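Local coordinates for formyltransferase (Francisella tularensis subsp. tularensis, PDB 4NV1), which belongs to the formyltransferase family, joins a Rossmann-like domain to a C-terminal dimerization domain, and holds dTDP-4-amino-4,6-dideoxyglucose in its pocket, at residues Y33-S36 with F37-T41; G96-P99 with Y100-W104; P106-F109 with S110-K114. One frame throughout, in Å; residues are numbered along the deposited sequence.

Overall arrangement
The three contacts follow one another along the chain and lie at different distances from the bound dTDP-4-amino-4,6-dideoxyglucose. Interaction 1 is the turn that follows strand 29-35, with the S36 side chain about 8 Å from the ligand. Its centre is about 24 Å from that of interaction 2 and about 28 Å from that of interaction 3, and it lies across the chain's centre from the latter. Interactions 2 and 3 have centres about 10 Å apart, and both meet the ligand, through W104 and Q107. N101 joins them: its ND2 lies 3.1 Å from S110 OG and its OD1 3.1 Å from N113 ND2, probable hydrogen bonds that tie the loop to helix 106-113.

Interaction 1 of 3, residues Y33-S36 with F37-T41; sequences YFCS and FKSQT
S36 and the residues after it form a tight turn in which the chain leaves strand 29-35 of the mixed sheet of a Rossmann-like domain. The backbone folds back so that S39 N comes within 3.1 Å of S36 O, but this bond is weak and the place of S39 N is uncertain. One residue on, Q40 N donates to F37 O at 2.9 Å, so the chain keeps curling after the first turn. Upstream the strand is anchored in the sheet by backbone bonds of F34 to V8 and T10 and of C35 to K53, while Y33 packs its side chain on helix 13-24.

The side chain of S36 curls over the same bend. Its hydroxyl OG accepts a weak hydrogen bond from K38 N at 3.2 Å, with an N-H...O angle of only 126°, which makes S36 the first residue of a loosely closed ST turn. To get there OG takes up a chi1 of 143°, away from the staggered positions, and it also comes close to the CB of K38, at 3.7 Å. Beyond its CG the lysine chain runs extended and leads away from the bend. The backbone N of S36 is itself held by the carboxylate of D11, which fixes the start of the turn from the neighbouring loop.

S39 turns back toward the strand: OG lies opposite its own N across the CA-CB bond (chi1 -180°), which carries it to 4.4 Å from C35 CB. F37 points outward, with its side chain on P54 of strand 53-54. Its ring is met in plane, at the edge, by the Q40 amide, whose NE2 lies 3.8 Å from F37 CD1.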
loop_
_atom_site.group_PDB
_atom_site.type_symbol
_atom_site.label_atom_id
_atom_site.label_comp_id
_atom_site.label_asym_id
_atom_site.label_seq_id
_atom_site.Cartn_x
_atom_site.Cartn_y
_atom_site.Cartn_z
ATOM N N TYR A 33 21.227 3.170 32.811
ATOM C CA TYR A 33 20.678 2.700 31.554
ATOM C C TYR A 33 21.790 2.419 30.572
ATOM O O TYR A 33 22.663 3.267 30.331
ATOM C CB TYR A 33 19.756 3.766 30.956
ATOM C CG TYR A 33 18.519 4.069 31.730
ATOM C CD1 TYR A 33 18.494 5.092 32.649
ATOM C CD2 TYR A 33 17.331 3.342 31.533
ATOM C CE1 TYR A 33 17.360 5.397 33.381
ATOM C CE2 TYR A 33 16.190 3.666 32.257
ATOM C CZ TYR A 33 16.196 4.674 33.196
ATOM O OH TYR A 33 15.062 4.972 33.967
ATOM N N PHE A 34 21.732 1.256 29.949
ATOM C CA PHE A 34 22.641 0.881 28.890
ATOM C C PHE A 34 21.880 0.538 27.621
ATOM O O PHE A 34 20.724 0.103 27.615
ATOM C CB PHE A 34 23.426 -0.361 29.270
ATOM C CG PHE A 34 24.137 -0.245 30.583
ATOM C CD1 PHE A 34 23.540 -0.690 31.758
ATOM C CD2 PHE A 34 25.434 0.279 30.645
ATOM C CE1 PHE A 34 24.206 -0.613 32.988
ATOM C CE2 PHE A 34 26.112 0.333 31.871
ATOM C CZ PHE A 34 25.487 -0.117 33.045
ATOM N N CYS A 35 22.613 0.679 26.536
ATOM C CA CYS A 35 22.153 0.368 25.200
ATOM C C CYS A 35 23.278 -0.364 24.493
ATOM O O CYS A 35 24.268 -0.745 25.110
ATOM C CB CYS A 35 21.830 1.671 24.498
ATOM S SG CYS A 35 23.281 2.654 24.073
ATOM N N SER A 36 23.122 -0.612 23.202
ATOM C CA SER A 36 24.136 -1.372 22.493
ATOM C C SER A 36 24.988 -0.426 21.628
ATOM O O SER A 36 24.681 0.773 21.459
ATOM C CB SER A 36 23.501 -2.511 21.685
ATOM O OG SER A 36 24.173 -2.705 20.452
ATOM N N PHE A 37 26.077 -0.993 21.125
ATOM C CA PHE A 37 27.092 -0.239 20.376
ATOM C C PHE A 37 26.533 0.069 19.000
ATOM O O PHE A 37 26.602 1.228 18.573
ATOM C CB PHE A 37 28.453 -0.960 20.342
ATOM C CG PHE A 37 29.314 -0.678 21.557
ATOM C CD1 PHE A 37 29.799 0.602 21.799
ATOM C CD2 PHE A 37 29.634 -1.687 22.462
ATOM C CE1 PHE A 37 30.600 0.876 22.898
ATOM C CE2 PHE A 37 30.415 -1.423 23.574
ATOM C CZ PHE A 37 30.907 -0.141 23.788
ATOM N N LYS A 38 25.862 -0.920 18.401
ATOM C CA LYS A 38 25.115 -0.739 17.145
ATOM C C LYS A 38 24.178 0.467 17.202
ATOM O O LYS A 38 23.652 0.936 16.183
ATOM C CB LYS A 38 24.333 -2.000 16.804
ATOM C CG LYS A 38 25.233 -3.213 16.771
ATOM C CD LYS A 38 24.701 -4.388 15.979
ATOM C CE LYS A 38 25.807 -5.426 15.819
ATOM N NZ LYS A 38 25.374 -6.712 15.198
ATOM N N SER A 39 24.033 1.009 18.405
ATOM C CA SER A 39 22.986 1.952 18.692
ATOM C C SER A 39 23.555 3.357 18.960
ATOM O O SER A 39 22.801 4.258 19.348
ATOM C CB SER A 39 22.143 1.364 19.848
ATOM O OG SER A 39 21.063 2.202 20.232
ATOM N N GLN A 40 24.848 3.566 18.685
ATOM C CA GLN A 40 25.565 4.819 19.031
ATOM C C GLN A 40 24.944 6.109 18.454
ATOM O O GLN A 40 24.986 7.195 19.050
ATOM C CB GLN A 40 27.017 4.694 18.563
ATOM C CG GLN A 40 27.987 5.710 19.168
ATOM C CD GLN A 40 28.906 5.167 20.263
ATOM O OE1 GLN A 40 29.181 5.859 21.260
ATOM N NE2 GLN A 40 29.399 3.937 20.082
ATOM N N THR A 41 24.348 5.975 17.272
ATOM C CA THR A 41 23.781 7.118 16.562
ATOM C C THR A 41 22.327 7.355 16.950
ATOM O O THR A 41 21.947 8.494 17.233
ATOM C CB THR A 41 23.857 6.941 15.022
ATOM O OG1 THR A 41 25.097 6.308 14.658
ATOM C CG2 THR A 41 23.680 8.299 14.303
#

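Interaction 2 of 3, residues G96-P99 with Y100-W104; sequences GLNP and YNRGW. With 0FX (dTDP-4-amino-4,6-dideoxyglucose), chain I.
L97 and Y100 close a reverse turn through the bond from Y100 N to L97 O (2.9 Å), with a cis peptide between N98 and P99 bending the chain. The tyrosine ring lies alongside the proline: P99 CD sits 4.0 Å above one ring face, offset toward the rim, while L97 O approaches the ring edge near its plane. With CG set beside the backbone N (chi1 -47°), the Y100 ring extends in the same direction as the pyrrolidine.

A cis proline in the third position makes this a type VI beta turn, placed in the loop that carries the chain from strand 89-94 of the central sheet to the short strand 102-103, which pairs in parallel with strand 185-186. Two waters bridge across it. Both donate to Y100 O; one accepts from L97 N, the other, more weakly, from N98 ND2.

R102 comes back over the turn with the aliphatic part of its chain, CD lying 3.2 Å from P99 O. The N98 amide crosses it at about a right angle, ND2 being 4.0 Å from R102 CG. A bend at chi3 (45°) turns the guanidinium away to the backbone oxygens of D129, bound by NE, and I128, bound by NH2. Further along, W104, poorly ordered, offers one face of its indole to dTDP-4-amino-4,6-dideoxyglucose, whose N4A stands 3.4 Å above the plane, offset toward the rim.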
loop_
_atom_site.group_PDB
_atom_site.type_symbol
_atom_site.label_atom_id
_atom_site.label_comp_id
_atom_site.label_asym_id
_atom_site.label_seq_id
_atom_site.Cartn_x
_atom_site.Cartn_y
_atom_site.Cartn_z
ATOM N N GLY A 96 5.923 -10.125 22.783
ATOM C CA GLY A 96 5.014 -11.210 22.373
ATOM C C GLY A 96 4.386 -11.954 23.556
ATOM O O GLY A 96 4.676 -11.625 24.698
ATOM N N LEU A 97 3.446 -12.857 23.294
ATOM C CA LEU A 97 2.727 -13.564 24.370
ATOM C C LEU A 97 3.360 -14.932 24.510
ATOM O O LEU A 97 2.953 -15.873 23.860
ATOM C CB LEU A 97 1.246 -13.727 24.039
ATOM C CG LEU A 97 0.275 -14.007 25.194
ATOM C CD1 LEU A 97 -0.103 -12.806 26.018
ATOM C CD2 LEU A 97 -1.034 -14.532 24.667
ATOM N N ASN A 98 4.339 -15.060 25.388
ATOM C CA ASN A 98 4.934 -16.371 25.654
ATOM C C ASN A 98 3.881 -17.419 26.062
ATOM O O ASN A 98 2.944 -17.088 26.766
ATOM C CB ASN A 98 5.912 -16.247 26.817
ATOM C CG ASN A 98 7.192 -15.475 26.466
ATOM O OD1 ASN A 98 8.097 -15.341 27.304
ATOM N ND2 ASN A 98 7.296 -15.007 25.227
ATOM N N PRO A 99 4.018 -18.669 25.610
ATOM C CA PRO A 99 5.174 -19.135 24.896
ATOM C C PRO A 99 4.989 -19.149 23.371
ATOM O O PRO A 99 5.670 -19.930 22.720
ATOM C CB PRO A 99 5.234 -20.583 25.314
ATOM C CG PRO A 99 3.774 -20.970 25.387
ATOM C CD PRO A 99 3.172 -19.780 26.070
ATOM N N TYR A 100 4.031 -18.400 22.824
ATOM C CA TYR A 100 3.744 -18.402 21.362
ATOM C C TYR A 100 4.610 -17.435 20.519
ATOM O O TYR A 100 4.730 -16.269 20.844
ATOM C CB TYR A 100 2.279 -18.124 21.102
ATOM C CG TYR A 100 1.286 -18.916 21.951
ATOM C CD1 TYR A 100 0.720 -18.304 23.049
ATOM C CD2 TYR A 100 0.885 -20.213 21.643
ATOM C CE1 TYR A 100 -0.176 -18.960 23.855
ATOM C CE2 TYR A 100 -0.038 -20.914 22.455
ATOM C CZ TYR A 100 -0.586 -20.266 23.543
ATOM O OH TYR A 100 -1.485 -20.836 24.446
ATOM N N ASN A 101 5.250 -17.977 19.502
ATOM C CA ASN A 101 6.024 -17.238 18.477
ATOM C C ASN A 101 7.163 -16.542 19.177
ATOM O O ASN A 101 7.281 -15.335 19.139
ATOM C CB ASN A 101 5.147 -16.256 17.702
ATOM C CG ASN A 101 4.258 -16.971 16.716
ATOM O OD1 ASN A 101 4.676 -17.958 16.112
ATOM N ND2 ASN A 101 3.041 -16.470 16.532
ATOM N N ARG A 102 7.860 -17.325 19.993
ATOM C CA ARG A 102 9.050 -16.873 20.676
ATOM C C ARG A 102 10.056 -16.611 19.567
ATOM O O ARG A 102 10.009 -17.215 18.487
ATOM C CB ARG A 102 9.555 -17.931 21.687
ATOM C CG ARG A 102 8.574 -18.010 22.850
ATOM C CD ARG A 102 8.633 -19.296 23.656
ATOM N NE ARG A 102 10.014 -19.636 23.927
ATOM C CZ ARG A 102 10.648 -20.702 23.453
ATOM N NH1 ARG A 102 9.996 -21.601 22.721
ATOM N NH2 ARG A 102 11.934 -20.863 23.758
ATOM N N GLY A 103 10.985 -15.706 19.827
ATOM C CA GLY A 103 11.996 -15.460 18.793
ATOM C C GLY A 103 11.687 -14.217 17.994
ATOM O O GLY A 103 11.190 -13.232 18.530
ATOM N N TRP A 104 11.970 -14.274 16.715
ATOM C CA TRP A 104 11.905 -13.059 15.886
ATOM C C TRP A 104 10.525 -12.628 15.328
ATOM O O TRP A 104 9.790 -13.439 14.766
ATOM C CB TRP A 104 12.952 -13.156 14.763
ATOM C CG TRP A 104 14.259 -12.689 15.303
ATOM C CD1 TRP A 104 15.107 -13.375 16.129
ATOM C CD2 TRP A 104 14.814 -11.385 15.146
ATOM N NE1 TRP A 104 16.175 -12.582 16.462
ATOM C CE2 TRP A 104 16.018 -11.356 15.870
ATOM C CE3 TRP A 104 14.417 -10.239 14.449
ATOM C CZ2 TRP A 104 16.838 -10.225 15.905
ATOM C CZ3 TRP A 104 15.226 -9.112 14.499
ATOM C CH2 TRP A 104 16.422 -9.116 15.219
HETATM O O4P 0FX I . 12.021 -4.352 18.668
HETATM P P2 0FX I . 13.104 -3.259 18.473
HETATM O O3P 0FX I . 12.983 -1.784 18.790
HETATM O O1G 0FX I . 14.563 -3.885 18.385
HETATM C C1G 0FX I . 15.180 -4.462 19.513
HETATM C C2G 0FX I . 16.456 -4.983 18.872
HETATM O O2G 0FX I . 17.009 -4.037 17.950
HETATM C C3G 0FX I . 16.217 -6.283 18.129
HETATM O O3G 0FX I . 17.555 -6.700 17.784
HETATM C C4G 0FX I . 15.451 -7.245 19.058
HETATM N N4A 0FX I . 15.258 -8.563 18.472
HETATM C C5G 0FX I . 14.098 -6.682 19.512
HETATM C C6G 0FX I . 13.392 -7.628 20.476
HETATM O O5G 0FX I . 14.359 -5.439 20.166
HETATM O OPP 0FX I . 13.330 -2.669 17.009
HETATM P P 0FX I . 13.435 -3.278 15.552
HETATM O O1P 0FX I . 14.728 -3.988 15.210
HETATM O O2P 0FX I . 12.888 -1.985 14.958
HETATM O O5 0FX I . 12.176 -4.245 15.265
HETATM C C5 0FX I . 10.867 -3.700 15.472
HETATM C C4 0FX I . 9.873 -4.212 14.445
HETATM O O4 0FX I . 10.121 -3.586 13.199
HETATM C C3 0FX I . 9.915 -5.681 14.152
HETATM O O3 0FX I . 8.991 -6.434 14.953
HETATM C C2 0FX I . 9.375 -5.767 12.724
HETATM C C1 0FX I . 9.845 -4.445 12.116
HETATM N N11 0FX I . 10.973 -4.693 11.213
HETATM C C61 0FX I . 12.236 -4.628 11.686
HETATM C C51 0FX I . 13.298 -4.880 10.843
HETATM C C5A 0FX I . 14.756 -4.888 11.256
HETATM C C21 0FX I . 10.728 -4.975 9.917
HETATM O O21 0FX I . 9.481 -5.000 9.406
HETATM N N31 0FX I . 11.717 -5.172 9.039
HETATM C C41 0FX I . 12.974 -5.116 9.529
HETATM O O41 0FX I . 14.023 -5.353 8.749
HETATM O O HOH W 1 3.026 -14.270 20.526
HETATM O O HOH W 2 6.540 -14.829 22.653
#

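Interaction 3 of 3, residues P106-F109 with S110-K114. With 0FX (dTDP-4-amino-4,6-dideoxyglucose), chain I.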
loop_
_atom_site.group_PDB
_atom_site.type_symbol
_atom_site.label_atom_id
_atom_site.label_comp_id
_atom_site.label_asym_id
_atom_site.label_seq_id
_atom_site.Cartn_x
_atom_site.Cartn_y
_atom_site.Cartn_z
ATOM N N PRO A 106 7.476 -11.663 16.461
ATOM C CA PRO A 106 6.298 -12.404 16.952
ATOM C C PRO A 106 5.040 -11.940 16.306
ATOM O O PRO A 106 4.272 -12.784 15.825
ATOM C CB PRO A 106 6.293 -12.159 18.455
ATOM C CG PRO A 106 7.297 -11.053 18.696
ATOM C CD PRO A 106 8.259 -11.063 17.565
ATOM N N GLN A 107 4.841 -10.625 16.204
ATOM C CA GLN A 107 3.611 -10.138 15.599
ATOM C C GLN A 107 3.481 -10.488 14.098
ATOM O O GLN A 107 2.389 -10.816 13.620
ATOM C CB GLN A 107 3.284 -8.660 15.897
ATOM C CG GLN A 107 3.978 -7.634 14.999
ATOM C CD GLN A 107 5.432 -7.581 15.254
ATOM O OE1 GLN A 107 5.923 -8.173 16.223
ATOM N NE2 GLN A 107 6.160 -6.808 14.441
ATOM N N VAL A 108 4.594 -10.514 13.373
ATOM C CA VAL A 108 4.536 -10.924 11.986
ATOM C C VAL A 108 4.022 -12.348 11.907
ATOM O O VAL A 108 3.035 -12.632 11.216
ATOM C CB VAL A 108 5.874 -10.809 11.278
ATOM C CG1 VAL A 108 5.745 -11.333 9.866
ATOM C CG2 VAL A 108 6.378 -9.373 11.265
ATOM N N PHE A 109 4.679 -13.239 12.614
ATOM C CA PHE A 109 4.272 -14.654 12.645
ATOM C C PHE A 109 2.836 -14.810 13.147
ATOM O O PHE A 109 2.148 -15.666 12.659
ATOM C CB PHE A 109 5.275 -15.498 13.471
ATOM C CG PHE A 109 6.532 -15.764 12.732
ATOM C CD1 PHE A 109 7.587 -14.893 12.813
ATOM C CD2 PHE A 109 6.618 -16.853 11.894
ATOM C CE1 PHE A 109 8.712 -15.108 12.048
ATOM C CE2 PHE A 109 7.709 -17.050 11.109
ATOM C CZ PHE A 109 8.790 -16.199 11.239
ATOM N N SER A 110 2.349 -13.973 14.050
ATOM C CA SER A 110 0.998 -14.138 14.555
ATOM C C SER A 110 -0.009 -13.758 13.494
ATOM O O SER A 110 -1.059 -14.410 13.348
ATOM C CB SER A 110 0.712 -13.421 15.901
ATOM O OG SER A 110 1.221 -14.058 17.075
ATOM N N ILE A 111 0.320 -12.768 12.679
ATOM C CA ILE A 111 -0.641 -12.314 11.684
ATOM C C ILE A 111 -0.850 -13.417 10.690
ATOM O O ILE A 111 -1.969 -13.643 10.166
ATOM C CB ILE A 111 -0.198 -10.970 11.001
ATOM C CG1 ILE A 111 -0.432 -9.770 11.915
ATOM C CG2 ILE A 111 -1.080 -10.731 9.782
ATOM C CD1 ILE A 111 0.372 -8.526 11.543
ATOM N N ILE A 112 0.233 -14.103 10.397
ATOM C CA ILE A 112 0.172 -15.253 9.515
ATOM C C ILE A 112 -0.358 -16.559 10.084
ATOM O O ILE A 112 -1.224 -17.191 9.467
ATOM C CB ILE A 112 1.546 -15.513 8.880
ATOM C CG1 ILE A 112 1.924 -14.311 7.986
ATOM C CG2 ILE A 112 1.569 -16.845 8.119
ATOM C CD1 ILE A 112 3.418 -14.215 7.655
ATOM N N ASN A 113 0.210 -17.003 11.200
ATOM C CA ASN A 113 -0.131 -18.309 11.738
ATOM C C ASN A 113 -1.210 -18.339 12.780
ATOM O O ASN A 113 -1.543 -19.373 13.224
ATOM C CB ASN A 113 1.138 -19.027 12.183
ATOM C CG ASN A 113 1.763 -18.464 13.451
ATOM O OD1 ASN A 113 1.115 -17.895 14.319
ATOM N ND2 ASN A 113 3.053 -18.678 13.564
ATOM N N LYS A 114 -1.787 -17.207 13.136
ATOM C CA LYS A 114 -2.846 -17.031 14.089
ATOM C C LYS A 114 -2.628 -17.463 15.527
ATOM O O LYS A 114 -3.575 -17.347 16.266
ATOM C CB LYS A 114 -4.203 -17.586 13.613
ATOM C CG LYS A 114 -4.417 -17.459 12.119
ATOM C CD LYS A 114 -4.391 -15.978 11.744
ATOM C CE LYS A 114 -4.663 -15.747 10.267
ATOM N NZ LYS A 114 -4.820 -14.257 10.128
HETATM O O4P 0FX I . 12.021 -4.352 18.668
HETATM P P2 0FX I . 13.104 -3.259 18.473
HETATM O O3P 0FX I . 12.983 -1.784 18.790
HETATM O O1G 0FX I . 14.563 -3.885 18.385
HETATM C C1G 0FX I . 15.180 -4.462 19.513
HETATM C C2G 0FX I . 16.456 -4.983 18.872
HETATM O O2G 0FX I . 17.009 -4.037 17.950
HETATM C C3G 0FX I . 16.217 -6.283 18.129
HETATM O O3G 0FX I . 17.555 -6.700 17.784
HETATM C C4G 0FX I . 15.451 -7.245 19.058
HETATM N N4A 0FX I . 15.258 -8.563 18.472
HETATM C C5G 0FX I . 14.098 -6.682 19.512
HETATM C C6G 0FX I . 13.392 -7.628 20.476
HETATM O O5G 0FX I . 14.359 -5.439 20.166
HETATM O OPP 0FX I . 13.330 -2.669 17.009
HETATM P P 0FX I . 13.435 -3.278 15.552
HETATM O O1P 0FX I . 14.728 -3.988 15.210
HETATM O O2P 0FX I . 12.888 -1.985 14.958
HETATM O O5 0FX I . 12.176 -4.245 15.265
HETATM C C5 0FX I . 10.867 -3.700 15.472
HETATM C C4 0FX I . 9.873 -4.212 14.445
HETATM O O4 0FX I . 10.121 -3.586 13.199
HETATM C C3 0FX I . 9.915 -5.681 14.152
HETATM O O3 0FX I . 8.991 -6.434 14.953
HETATM C C2 0FX I . 9.375 -5.767 12.724
HETATM C C1 0FX I . 9.845 -4.445 12.116
HETATM N N11 0FX I . 10.973 -4.693 11.213
HETATM C C61 0FX I . 12.236 -4.628 11.686
HETATM C C51 0FX I . 13.298 -4.880 10.843
HETATM C C5A 0FX I . 14.756 -4.888 11.256
HETATM C C21 0FX I . 10.728 -4.975 9.917
HETATM O O21 0FX I . 9.481 -5.000 9.406
HETATM N N31 0FX I . 11.717 -5.172 9.039
HETATM C C41 0FX I . 12.974 -5.116 9.529
HETATM O O41 0FX I . 14.023 -5.353 8.749
#
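S110 opens the second half of helix 106-113 through the hydrogen bond from its N to P106 O (2.9 Å). Its CB rests 3.6 Å from the same oxygen, and OG turns to the backbone oxygen of L115 just past the helix.

I111 N bonds to Q107 O. The isoleucine's CG1 arm runs beside that oxygen, at 3.5 Å, while the Q107 side chain departs in another direction. A bend at chi2 (-69°) brings the Q107 amide into the ligand pocket, where NE2 donates to 0FX O3 at 2.9 Å in a practically straight bond (178°); the same nitrogen is also bonded to S147, which steadies the amide. I112 then pairs its N with V108 O, and its CD1 meets V108 CG1 at 4.3 Å, a loose apolar contact one helical turn apart.

N113 N reaches F109 O at 2.8 Å. The residue's amide folds back over this carbonyl; ND2 lies near the plane of the F109 ring at its edge and donates to N101 OD1, while OD1 accepts from L115 N. K114 is the first residue to leave the helix, with positive phi (60°); its N still bonds to S110 O, and NZ donates a hydrogen bond to I111 O and also forms a salt bridge with D210.

The helix is packed among three others: V108, F109 and I112 meet helix 188-195, V108, I111 and I112 touch helix 205-214, and Q107, V108 and I111 lie on helix 147-170.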